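Dehalogenase (Rhodospirillaceae, PDB 6A41) probably removes halogen from organic substrates, using a Rossmann-like fold of the short-chain dehydrogenase/reductase type. Local coordinates at residues A88-L93 / I143-P148; E106-A111 / V150-A155; H19-I24 / A219-L224; L9-E14 / D78-N83. All coordinates share one frame; numbering follows the deposited sequence.

Overall arrangement
Following the chain from the N terminus, contact 4 closes first, when strand 79-83 pairs in parallel with strand 7-10 at the middle of the sheet. Contact 3 starts within that loop, on helix 18-27, and crosses contact 4; it closes last, on helix 214-225, and so encloses contacts 1 and 2. These two cross each other: the loop 88-93 meets the start of helix 147-158, and helix 98-126 then packs on the same helix a little further along. They touch through I143 and V150 and lie on the opposite side of the chain's centre from contact 3. H19 and E14 join contacts 3 and 4.

Contact 1: A88-L93 / I143-P148; sequences ALKAPL and IANYAP
K90 CA lies over one face of the Y146 ring in a CH-pi contact, 4.0 Å from the ring centroid and 29° off the normal, and the lysine side chain runs on past the phenol oxygen. It crosses the phenol at a slant, with K90 CB 3.6 Å from Y146 OH. The torsion chi1 of K90 (-170°) puts CG anti to the backbone N, and this carbon stays close to the same hydroxyl end. A different approach is made by the carbonyl of A88, which meets the ring at its edge, in plane, with A88 O 3.6 Å from Y146 CE2; A88 CB also touches the ring at CD2. Beside the tyrosine, N145 uses its backbone carbonyl for a hydrogen bond: A91 N donates to N145 O over 2.7 Å in a nearly straight line (167°). Its side chain makes a van der Waals contact, N145 OD1 standing 3.5 Å from P92 CB. Beside the A91 N to N145 O bond, A91 CB meets P148 CD at 4.2 Å, and a water accepts from A147 N while donating to A91 O. The second subunit closes in here, its E166 bonding L93 N and its S162 bonding I143 N. I143 to Y146 form a type II beta turn whose last residue, Y146, is the N-cap of helix 147-158, and the loop that follows strand 79-83 is laid across this turn and helix start in the Rossmann-like fold.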
loop_
_atom_site.group_PDB
_atom_site.type_symbol
_atom_site.label_atom_id
_atom_site.label_comp_id
_atom_site.label_asym_id
_atom_site.label_seq_id
_atom_site.Cartn_x
_atom_site.Cartn_y
_atom_site.Cartn_z
ATOM N N ALA A 88 -9.180 -6.710 21.439
ATOM C CA ALA A 88 -8.241 -5.679 21.232
ATOM C C ALA A 88 -8.013 -5.083 22.637
ATOM O O ALA A 88 -8.822 -4.265 23.097
ATOM C CB ALA A 88 -8.812 -4.666 20.293
ATOM N N LEU A 89 -6.959 -5.521 23.325
ATOM C CA LEU A 89 -6.654 -4.980 24.654
ATOM C C LEU A 89 -5.900 -3.697 24.600
ATOM O O LEU A 89 -4.891 -3.545 23.850
ATOM C CB LEU A 89 -5.806 -5.968 25.447
ATOM C CG LEU A 89 -6.357 -7.384 25.486
ATOM C CD1 LEU A 89 -5.345 -8.439 26.068
ATOM C CD2 LEU A 89 -7.632 -7.376 26.315
ATOM N N LYS A 90 -6.352 -2.725 25.397
ATOM C CA LYS A 90 -5.616 -1.443 25.509
ATOM C C LYS A 90 -4.349 -1.851 26.167
ATOM O O LYS A 90 -4.351 -2.412 27.260
ATOM C CB LYS A 90 -6.356 -0.369 26.332
ATOM C CG LYS A 90 -5.709 1.028 26.246
ATOM C CD LYS A 90 -6.564 2.199 26.803
ATOM C CE LYS A 90 -5.860 3.530 26.462
ATOM N NZ LYS A 90 -4.681 3.715 27.377
ATOM N N ALA A 91 -3.228 -1.593 25.513
ATOM C CA ALA A 91 -1.934 -2.092 25.934
ATOM C C ALA A 91 -0.810 -1.134 25.563
ATOM O O ALA A 91 -0.021 -1.464 24.623
ATOM C CB ALA A 91 -1.668 -3.459 25.311
ATOM N N PRO A 92 -0.796 0.068 26.185
ATOM C CA PRO A 92 0.447 0.917 25.997
ATOM C C PRO A 92 1.717 0.143 26.301
ATOM O O PRO A 92 1.676 -0.794 27.127
ATOM C CB PRO A 92 0.203 2.126 26.929
ATOM C CG PRO A 92 -0.928 1.710 27.820
ATOM C CD PRO A 92 -1.643 0.534 27.298
ATOM N N LEU A 93 2.844 0.490 25.638
ATOM C CA LEU A 93 4.145 -0.136 25.911
ATOM C C LEU A 93 4.391 -0.483 27.347
ATOM O O LEU A 93 4.791 -1.612 27.628
ATOM C CB LEU A 93 5.279 0.797 25.512
ATOM C CG LEU A 93 5.594 0.619 24.049
ATOM C CD1 LEU A 93 6.569 1.704 23.688
ATOM C CD2 LEU A 93 6.154 -0.722 23.584
ATOM N N ILE A 143 -2.849 1.996 15.304
ATOM C CA ILE A 143 -3.670 2.490 16.421
ATOM C C ILE A 143 -2.768 2.599 17.644
ATOM O O ILE A 143 -2.323 1.556 18.151
ATOM C CB ILE A 143 -4.908 1.593 16.732
ATOM C CG1 ILE A 143 -5.749 1.274 15.500
ATOM C CG2 ILE A 143 -5.809 2.183 17.839
ATOM C CD1 ILE A 143 -6.901 0.272 15.757
ATOM N N ALA A 144 -2.648 3.817 18.182
ATOM C CA ALA A 144 -1.844 4.032 19.402
ATOM C C ALA A 144 -2.453 3.211 20.548
ATOM O O ALA A 144 -3.686 3.111 20.660
ATOM C CB ALA A 144 -1.751 5.475 19.779
ATOM N N ASN A 145 -1.570 2.624 21.356
ATOM C CA ASN A 145 -1.982 1.845 22.537
ATOM C C ASN A 145 -2.631 0.486 22.256
ATOM O O ASN A 145 -3.027 -0.212 23.213
ATOM C CB ASN A 145 -2.793 2.694 23.568
ATOM C CG ASN A 145 -2.119 3.999 23.850
ATOM O OD1 ASN A 145 -0.980 3.987 24.191
ATOM N ND2 ASN A 145 -2.844 5.156 23.733
ATOM N N TYR A 146 -2.633 0.031 20.990
ATOM C CA TYR A 146 -3.149 -1.252 20.708
ATOM C C TYR A 146 -2.186 -2.036 19.830
ATOM O O TYR A 146 -2.614 -2.823 19.032
ATOM C CB TYR A 146 -4.498 -1.193 20.015
ATOM C CG TYR A 146 -5.561 -0.677 20.961
ATOM C CD1 TYR A 146 -5.654 0.685 21.238
ATOM C CD2 TYR A 146 -6.384 -1.524 21.591
ATOM C CE1 TYR A 146 -6.617 1.222 22.104
ATOM C CE2 TYR A 146 -7.358 -1.049 22.437
ATOM C CZ TYR A 146 -7.467 0.339 22.667
ATOM O OH TYR A 146 -8.377 0.787 23.602
ATOM N N ALA A 147 -0.896 -1.724 19.913
ATOM C CA ALA A 147 -0.013 -2.268 18.943
ATOM C C ALA A 147 0.058 -3.784 18.925
ATOM O O ALA A 147 0.230 -4.388 17.881
ATOM C CB ALA A 147 1.367 -1.688 19.172
ATOM N N PRO A 148 0.003 -4.427 20.104
ATOM C CA PRO A 148 -0.063 -5.937 20.044
ATOM C C PRO A 148 -1.239 -6.500 19.227
ATOM O O PRO A 148 -0.997 -7.404 18.384
ATOM C CB PRO A 148 -0.106 -6.355 21.503
ATOM C CG PRO A 148 0.631 -5.205 22.185
ATOM C CD PRO A 148 -0.075 -4.008 21.508
HETATM O O HOH W 1 0.555 -0.501 22.145
#

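Contact 2: E106-A111 / V150-A155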
loop_
_atom_site.group_PDB
_atom_site.type_symbol
_atom_site.label_atom_id
_atom_site.label_comp_id
_atom_site.label_asym_id
_atom_site.label_seq_id
_atom_site.Cartn_x
_atom_site.Cartn_y
_atom_site.Cartn_z
ATOM N N GLU A 106 -1.554 -16.186 18.630
ATOM C CA GLU A 106 -2.063 -17.576 18.518
ATOM C C GLU A 106 -3.445 -17.641 17.855
ATOM O O GLU A 106 -3.707 -18.493 16.979
ATOM C CB GLU A 106 -2.121 -18.266 19.855
ATOM C CG GLU A 106 -2.573 -19.712 19.817
ATOM C CD GLU A 106 -1.449 -20.634 19.280
ATOM O OE1 GLU A 106 -0.251 -20.226 19.279
ATOM O OE2 GLU A 106 -1.790 -21.719 18.784
ATOM N N VAL A 107 -4.342 -16.772 18.347
ATOM C CA VAL A 107 -5.720 -16.775 17.897
ATOM C C VAL A 107 -5.887 -16.238 16.459
ATOM O O VAL A 107 -6.704 -16.750 15.709
ATOM C CB VAL A 107 -6.591 -16.060 18.933
ATOM C CG1 VAL A 107 -7.995 -15.864 18.381
ATOM C CG2 VAL A 107 -6.602 -16.784 20.288
HETATM N N MSE A 108 -5.090 -15.238 16.047
HETATM C CA MSE A 108 -5.357 -14.475 14.890
HETATM C C MSE A 108 -4.406 -14.840 13.745
HETATM O O MSE A 108 -4.672 -14.431 12.618
HETATM C CB MSE A 108 -5.441 -12.908 15.112
HETATM C CG MSE A 108 -6.671 -12.695 16.017
HETATM SE SE MSE A 108 -7.061 -10.825 16.343
HETATM C CE MSE A 108 -5.419 -10.341 17.361
ATOM N N ALA A 109 -3.316 -15.549 14.009
ATOM C CA ALA A 109 -2.436 -15.909 12.957
ATOM C C ALA A 109 -2.157 -17.416 12.958
ATOM O O ALA A 109 -2.327 -18.077 11.920
ATOM C CB ALA A 109 -1.155 -15.073 12.973
ATOM N N VAL A 110 -1.776 -17.974 14.094
ATOM C CA VAL A 110 -1.379 -19.413 14.101
ATOM C C VAL A 110 -2.609 -20.307 13.903
ATOM O O VAL A 110 -2.543 -21.204 13.038
ATOM C CB VAL A 110 -0.650 -19.802 15.393
ATOM C CG1 VAL A 110 -0.371 -21.319 15.443
ATOM C CG2 VAL A 110 0.570 -18.987 15.541
ATOM N N ALA A 111 -3.717 -20.049 14.626
ATOM C CA ALA A 111 -4.927 -20.863 14.491
ATOM C C ALA A 111 -5.551 -20.923 13.056
ATOM O O ALA A 111 -5.759 -22.048 12.555
ATOM C CB ALA A 111 -6.006 -20.531 15.585
ATOM N N VAL A 150 -2.811 -4.912 16.804
ATOM C CA VAL A 150 -2.678 -4.513 15.400
ATOM C C VAL A 150 -1.646 -5.424 14.724
ATOM O O VAL A 150 -1.778 -5.866 13.583
ATOM C CB VAL A 150 -2.329 -2.996 15.276
ATOM C CG1 VAL A 150 -2.124 -2.629 13.815
ATOM C CG2 VAL A 150 -3.464 -2.152 15.833
ATOM N N SER A 151 -0.568 -5.663 15.457
ATOM C CA SER A 151 0.507 -6.488 14.979
ATOM C C SER A 151 0.010 -7.911 14.705
ATOM O O SER A 151 0.337 -8.506 13.667
ATOM C CB SER A 151 1.695 -6.505 16.015
ATOM O OG SER A 151 2.676 -7.534 15.610
ATOM N N ALA A 152 -0.800 -8.463 15.591
ATOM C CA ALA A 152 -1.306 -9.809 15.361
ATOM C C ALA A 152 -2.258 -9.837 14.170
ATOM O O ALA A 152 -2.241 -10.781 13.434
ATOM C CB ALA A 152 -2.027 -10.312 16.604
ATOM N N ARG A 153 -3.079 -8.804 13.963
ATOM C CA ARG A 153 -3.924 -8.709 12.739
ATOM C C ARG A 153 -3.029 -8.580 11.526
ATOM O O ARG A 153 -3.314 -9.107 10.488
ATOM C CB ARG A 153 -4.798 -7.487 12.815
ATOM C CG ARG A 153 -5.964 -7.689 13.756
ATOM C CD ARG A 153 -6.891 -8.782 13.301
ATOM N NE ARG A 153 -8.164 -8.899 13.989
ATOM C CZ ARG A 153 -8.988 -9.943 13.813
ATOM N NH1 ARG A 153 -8.657 -11.004 13.075
ATOM N NH2 ARG A 153 -10.110 -9.959 14.446
ATOM N N ALA A 154 -1.959 -7.797 11.655
ATOM C CA ALA A 154 -0.993 -7.720 10.527
ATOM C C ALA A 154 -0.424 -9.123 10.175
ATOM O O ALA A 154 -0.155 -9.364 9.034
ATOM C CB ALA A 154 0.159 -6.792 10.853
ATOM N N ALA A 155 -0.143 -9.946 11.193
ATOM C CA ALA A 155 0.399 -11.311 10.955
ATOM C C ALA A 155 -0.603 -12.117 10.172
ATOM O O ALA A 155 -0.233 -12.814 9.222
ATOM C CB ALA A 155 0.743 -12.013 12.261
#
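The selenium of M108, a selenomethionine, rests on the face of the R153 guanidinium, and no hydrogen bond joins the two segments. The two side chains cross at about a right angle, and SE lies 3.2 Å above the guanidinium plane, over its centre, with R153 NE 3.2 Å from M108 SE. The bend of the arginine at chi2 (-63°) turns CD back toward helix 98-126, although the residue starts out away from it. Its hydrogen-bond partners lie outside the two segments: NE donates to Y149 OH and NH2 to D84 O. An alanine in place of R153 would probably leave Y149 OH without this donor and open a gap beneath the selenium. The Y149 and R153 spacing is consistent with the Tyr-Arg pair of halohydrin dehalogenases.

Apolar contact makes up the rest. M108 CE presses on A152 CB at 3.5 Å, tighter than usual for two carbons, and A109 CB meets A155 CB at 3.7 Å. With alanines at three of these positions, the axes come within 7.9 Å at 18°, nearly parallel. Helix 106-111 carries a wider pi-type turn, where A111 N bonds E106 O.

F101, A104 and L105 of helix 98-126 extend the seam, R153 reaches strand 129-136 at S135 and S136, and S151 and A155 exchange hydrogen bonds with the second subunit, as in the helix bundles of this fold's tetramers.

Contact 3: H19-I24 / A219-L224; sequences HGTTRI and ATICFL
T21 and I221 meet because of how each is turned about its first bonds. In T21, chi1 of -56° sets OG1 beside its own backbone N and leaves CG2 anti to it, while in I221 the second torsion (158°) extends CD1 toward the threonine. The two side chains cross at about a right angle: I221 CD1 stands 3.2 Å from T21 OG1, and the methyls I221 CG2 and T21 CG2 are 3.8 Å apart. One turn further on, I24 has CG2 anti to the backbone N, and this branch rests against A219 and C222. I24 CG2 comes to 3.8 Å from A219 CA and, on the cysteine, to 3.9 Å from C222 SG. The sulfur also lies 4.0 Å from T21 O, so it touches both T21 and I24. The axes of 19-24 and 219-224 cross at -59° and approach to 8.6 Å, which confines the contact to these few residues. Around them, T21 also packs on I10 of strand 7-10, I221 on V177 of strand 172-179, and C222 on Q28. F223 stacks on F223 of the third subunit.

No hydrogen bond passes between the segments. The T21 hydroxyl is already bonded within its own helix, to A17 O, which probably allows the polar oxygen to be buried against an isoleucine methyl; what joins helix 18-27 to helix 214-225 is dispersion between methyl groups, a sulfur and a short alanine.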
loop_
_atom_site.group_PDB
_atom_site.type_symbol
_atom_site.label_atom_id
_atom_site.label_comp_id
_atom_site.label_asym_id
_atom_site.label_seq_id
_atom_site.Cartn_x
_atom_site.Cartn_y
_atom_site.Cartn_z
ATOM N N HIS A 19 -22.388 -14.541 12.199
ATOM C CA HIS A 19 -23.783 -14.439 11.951
ATOM C C HIS A 19 -24.116 -13.742 10.665
ATOM O O HIS A 19 -24.999 -14.201 9.927
ATOM C CB HIS A 19 -24.505 -13.766 13.127
ATOM C CG HIS A 19 -24.607 -14.668 14.315
ATOM N ND1 HIS A 19 -25.572 -14.491 15.283
ATOM C CD2 HIS A 19 -24.002 -15.848 14.585
ATOM C CE1 HIS A 19 -25.446 -15.470 16.177
ATOM N NE2 HIS A 19 -24.500 -16.295 15.781
ATOM N N GLY A 20 -23.449 -12.598 10.424
ATOM C CA GLY A 20 -23.670 -11.835 9.122
ATOM C C GLY A 20 -23.374 -12.767 7.963
ATOM O O GLY A 20 -24.117 -12.820 7.014
ATOM N N THR A 21 -22.225 -13.486 8.035
ATOM C CA THR A 21 -21.846 -14.305 6.959
ATOM C C THR A 21 -22.861 -15.467 6.806
ATOM O O THR A 21 -23.234 -15.765 5.734
ATOM C CB THR A 21 -20.434 -14.869 7.121
ATOM O OG1 THR A 21 -19.507 -13.747 7.300
ATOM C CG2 THR A 21 -20.043 -15.666 5.873
ATOM N N THR A 22 -23.273 -16.108 7.898
ATOM C CA THR A 22 -24.229 -17.227 7.786
ATOM C C THR A 22 -25.495 -16.785 7.058
ATOM O O THR A 22 -25.995 -17.439 6.117
ATOM C CB THR A 22 -24.644 -17.689 9.189
ATOM O OG1 THR A 22 -23.538 -18.249 9.854
ATOM C CG2 THR A 22 -25.738 -18.743 9.114
ATOM N N ARG A 23 -25.987 -15.661 7.549
ATOM C CA ARG A 23 -27.248 -15.061 7.077
ATOM C C ARG A 23 -27.246 -14.760 5.566
ATOM O O ARG A 23 -28.190 -15.151 4.798
ATOM C CB ARG A 23 -27.565 -13.764 7.851
ATOM C CG ARG A 23 -28.913 -13.198 7.536
ATOM C CD ARG A 23 -29.254 -11.848 8.238
ATOM N NE ARG A 23 -29.148 -12.059 9.647
ATOM C CZ ARG A 23 -28.216 -11.631 10.501
ATOM N NH1 ARG A 23 -27.239 -10.861 10.188
ATOM N NH2 ARG A 23 -28.336 -12.042 11.771
ATOM N N ILE A 24 -26.217 -14.067 5.125
ATOM C CA ILE A 24 -26.105 -13.768 3.691
ATOM C C ILE A 24 -25.808 -15.016 2.858
ATOM O O ILE A 24 -26.435 -15.168 1.794
ATOM C CB ILE A 24 -25.068 -12.646 3.445
ATOM C CG1 ILE A 24 -25.463 -11.312 4.146
ATOM C CG2 ILE A 24 -24.969 -12.338 1.960
ATOM C CD1 ILE A 24 -26.847 -10.790 3.770
ATOM N N ALA A 219 -21.928 -9.930 3.245
ATOM C CA ALA A 219 -22.051 -9.873 1.827
ATOM C C ALA A 219 -20.646 -9.780 1.157
ATOM O O ALA A 219 -20.437 -10.367 0.081
ATOM C CB ALA A 219 -22.950 -8.709 1.282
ATOM N N THR A 220 -19.749 -9.039 1.773
ATOM C CA THR A 220 -18.357 -8.983 1.282
ATOM C C THR A 220 -17.640 -10.291 1.281
ATOM O O THR A 220 -16.995 -10.699 0.315
ATOM C CB THR A 220 -17.607 -7.830 1.981
ATOM O OG1 THR A 220 -18.352 -6.580 1.772
ATOM C CG2 THR A 220 -16.282 -7.709 1.393
ATOM N N ILE A 221 -17.691 -10.953 2.408
ATOM C CA ILE A 221 -17.139 -12.303 2.527
ATOM C C ILE A 221 -17.790 -13.273 1.550
ATOM O O ILE A 221 -17.039 -14.040 0.828
ATOM C CB ILE A 221 -17.216 -12.762 4.005
ATOM C CG1 ILE A 221 -16.420 -11.906 4.963
ATOM C CG2 ILE A 221 -16.958 -14.253 4.145
ATOM C CD1 ILE A 221 -16.921 -12.007 6.434
ATOM N N CYS A 222 -19.120 -13.262 1.444
ATOM C CA CYS A 222 -19.815 -14.044 0.474
ATOM C C CYS A 222 -19.394 -13.782 -0.989
ATOM O O CYS A 222 -19.155 -14.705 -1.776
ATOM C CB CYS A 222 -21.319 -13.906 0.585
ATOM S SG CYS A 222 -21.928 -14.773 2.056
ATOM N N PHE A 223 -19.243 -12.493 -1.311
ATOM C CA PHE A 223 -18.748 -12.185 -2.615
ATOM C C PHE A 223 -17.345 -12.877 -2.872
ATOM O O PHE A 223 -17.192 -13.559 -3.941
ATOM C CB PHE A 223 -18.635 -10.646 -2.855
ATOM C CG PHE A 223 -17.830 -10.331 -4.153
ATOM C CD1 PHE A 223 -18.356 -10.649 -5.379
ATOM C CD2 PHE A 223 -16.545 -9.812 -4.056
ATOM C CE1 PHE A 223 -17.614 -10.475 -6.601
ATOM C CE2 PHE A 223 -15.790 -9.582 -5.202
ATOM C CZ PHE A 223 -16.317 -9.912 -6.431
ATOM N N LEU A 224 -16.404 -12.806 -1.931
ATOM C CA LEU A 224 -15.090 -13.413 -2.169
ATOM C C LEU A 224 -15.170 -14.939 -2.257
ATOM O O LEU A 224 -14.336 -15.525 -2.971
ATOM C CB LEU A 224 -14.075 -13.022 -1.101
ATOM C CG LEU A 224 -13.792 -11.507 -1.165
ATOM C CD1 LEU A 224 -13.066 -11.127 0.120
ATOM C CD2 LEU A 224 -13.005 -11.096 -2.421
#

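Contact 4: L9-E14 / D78-N83; sequences LITNVE and DALVNN
L9 lies beside L80 and I10 beside V81 where strands 7-10 and 79-83 pair in parallel, L9 N bonding A79 O at 2.8 Å, V81 N returning to L9 O at 2.8 Å and T11 N reaching V81 O at 3.1 Å. On one face of the sheet L9 and L80 lie side by side, pointing the same way, with L9 CD2 3.9 Å from L80 CD1; on the other, I10 CG1 packs on V81 CB at 4.3 Å. Beyond I10 the first strand ends and polar side chains continue the pairing. With chi1 of 62°, T11 OG1 stands between its backbone N and carbonyl carbon, where it accepts from N83 N at 2.9 Å. The same hydroxyl is hydrogen-bonded to a water, which accepts from N82 ND2. N83 ND2 donates to T11 O at 3.1 Å, with T11 O nearly in the amide plane of N83, and the side chain of N12 answers: N12 ND2 donates to N83 O at 3.0 Å, tilted 31° from the carbonyl plane. An alanine at T11 would probably leave N83 N without its acceptor and the water without this partner, and would remove the methyl that packs on L80. N83 ND2 also donates to K15 O, and N83 OD1 accepts from A17 N, holding the turn that leads to helix 18-27. The pair lies centrally in the sheet: strand 31-34 flanks 7-10, strand 129-136 flanks 79-83, T11 and N82 face L115 of helix 98-126, and I10 with V13 packs against T22 of helix 18-27.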
loop_
_atom_site.group_PDB
_atom_site.type_symbol
_atom_site.label_atom_id
_atom_site.label_comp_id
_atom_site.label_asym_id
_atom_site.label_seq_id
_atom_site.Cartn_x
_atom_site.Cartn_y
_atom_site.Cartn_z
ATOM N N LEU A 9 -17.637 -23.342 5.031
ATOM C CA LEU A 9 -17.416 -23.619 6.440
ATOM C C LEU A 9 -17.014 -22.321 7.111
ATOM O O LEU A 9 -16.032 -21.695 6.694
ATOM C CB LEU A 9 -16.209 -24.586 6.484
ATOM C CG LEU A 9 -15.661 -24.807 7.855
ATOM C CD1 LEU A 9 -16.776 -25.320 8.750
ATOM C CD2 LEU A 9 -14.437 -25.783 7.740
ATOM N N ILE A 10 -17.712 -21.882 8.139
ATOM C CA ILE A 10 -17.410 -20.666 8.818
ATOM C C ILE A 10 -16.942 -21.071 10.256
ATOM O O ILE A 10 -17.603 -21.849 10.939
ATOM C CB ILE A 10 -18.627 -19.781 8.977
ATOM C CG1 ILE A 10 -19.322 -19.474 7.605
ATOM C CG2 ILE A 10 -18.256 -18.446 9.678
ATOM C CD1 ILE A 10 -20.679 -18.799 7.699
ATOM N N THR A 11 -15.794 -20.614 10.673
ATOM C CA THR A 11 -15.300 -20.882 11.993
ATOM C C THR A 11 -15.769 -19.845 13.015
ATOM O O THR A 11 -16.194 -18.745 12.709
ATOM C CB THR A 11 -13.763 -20.935 12.045
ATOM O OG1 THR A 11 -13.204 -19.659 11.673
ATOM C CG2 THR A 11 -13.267 -21.957 11.059
ATOM N N ASN A 12 -15.658 -20.222 14.276
ATOM C CA ASN A 12 -15.990 -19.361 15.420
ATOM C C ASN A 12 -17.233 -18.549 15.170
ATOM O O ASN A 12 -17.282 -17.303 15.391
ATOM C CB ASN A 12 -14.765 -18.536 15.751
ATOM C CG ASN A 12 -13.509 -19.350 15.980
ATOM O OD1 ASN A 12 -13.445 -20.173 16.914
ATOM N ND2 ASN A 12 -12.549 -19.218 15.114
ATOM N N VAL A 13 -18.295 -19.228 14.743
ATOM C CA VAL A 13 -19.428 -18.530 14.175
ATOM C C VAL A 13 -20.195 -17.621 15.131
ATOM O O VAL A 13 -20.921 -16.688 14.679
ATOM C CB VAL A 13 -20.423 -19.510 13.518
ATOM C CG1 VAL A 13 -21.342 -20.176 14.511
ATOM C CG2 VAL A 13 -21.212 -18.872 12.411
ATOM N N GLU A 14 -20.034 -17.852 16.420
ATOM C CA GLU A 14 -20.584 -16.980 17.403
ATOM C C GLU A 14 -19.827 -15.721 17.596
ATOM O O GLU A 14 -20.338 -14.864 18.261
ATOM C CB GLU A 14 -20.817 -17.702 18.801
ATOM C CG GLU A 14 -21.822 -18.797 18.720
ATOM C CD GLU A 14 -23.174 -18.277 18.291
ATOM O OE1 GLU A 14 -23.740 -17.362 18.949
ATOM O OE2 GLU A 14 -23.727 -18.780 17.289
ATOM N N ASP A 78 -16.172 -25.904 -0.314
ATOM C CA ASP A 78 -15.841 -24.981 -1.389
ATOM C C ASP A 78 -15.132 -23.739 -0.862
ATOM O O ASP A 78 -14.328 -23.111 -1.604
ATOM C CB ASP A 78 -17.085 -24.539 -2.127
ATOM C CG ASP A 78 -17.679 -25.660 -2.965
ATOM O OD1 ASP A 78 -16.952 -26.191 -3.850
ATOM O OD2 ASP A 78 -18.798 -26.102 -2.682
ATOM N N ALA A 79 -15.512 -23.256 0.339
ATOM C CA ALA A 79 -14.895 -22.101 0.926
ATOM C C ALA A 79 -14.707 -22.223 2.424
ATOM O O ALA A 79 -15.637 -22.743 3.149
ATOM C CB ALA A 79 -15.797 -20.876 0.697
ATOM N N LEU A 80 -13.533 -21.840 2.883
ATOM C CA LEU A 80 -13.245 -21.700 4.298
ATOM C C LEU A 80 -13.300 -20.235 4.675
ATOM O O LEU A 80 -12.482 -19.424 4.145
ATOM C CB LEU A 80 -11.925 -22.297 4.681
ATOM C CG LEU A 80 -11.289 -22.017 6.060
ATOM C CD1 LEU A 80 -12.233 -22.634 7.111
ATOM C CD2 LEU A 80 -9.904 -22.595 6.175
ATOM N N VAL A 81 -14.132 -19.882 5.629
ATOM C CA VAL A 81 -14.112 -18.538 6.148
ATOM C C VAL A 81 -13.466 -18.580 7.513
ATOM O O VAL A 81 -14.081 -19.141 8.498
ATOM C CB VAL A 81 -15.550 -17.973 6.235
ATOM C CG1 VAL A 81 -15.549 -16.628 6.890
ATOM C CG2 VAL A 81 -16.206 -17.917 4.877
ATOM N N ASN A 82 -12.230 -18.127 7.605
ATOM C CA ASN A 82 -11.496 -18.174 8.862
ATOM C C ASN A 82 -11.910 -16.884 9.625
ATOM O O ASN A 82 -11.369 -15.854 9.359
ATOM C CB ASN A 82 -10.019 -18.148 8.640
ATOM C CG ASN A 82 -9.382 -19.508 8.332
ATOM O OD1 ASN A 82 -8.575 -19.597 7.407
ATOM N ND2 ASN A 82 -9.562 -20.425 9.178
ATOM N N ASN A 83 -12.867 -16.993 10.528
ATOM C CA ASN A 83 -13.463 -15.944 11.290
ATOM C C ASN A 83 -12.833 -15.964 12.695
ATOM O O ASN A 83 -13.177 -16.726 13.540
ATOM C CB ASN A 83 -14.957 -16.149 11.283
ATOM C CG ASN A 83 -15.688 -15.180 12.170
ATOM O OD1 ASN A 83 -15.606 -13.942 11.981
ATOM N ND2 ASN A 83 -16.430 -15.696 13.111
HETATM O O HOH W 2 -10.461 -19.849 11.818
#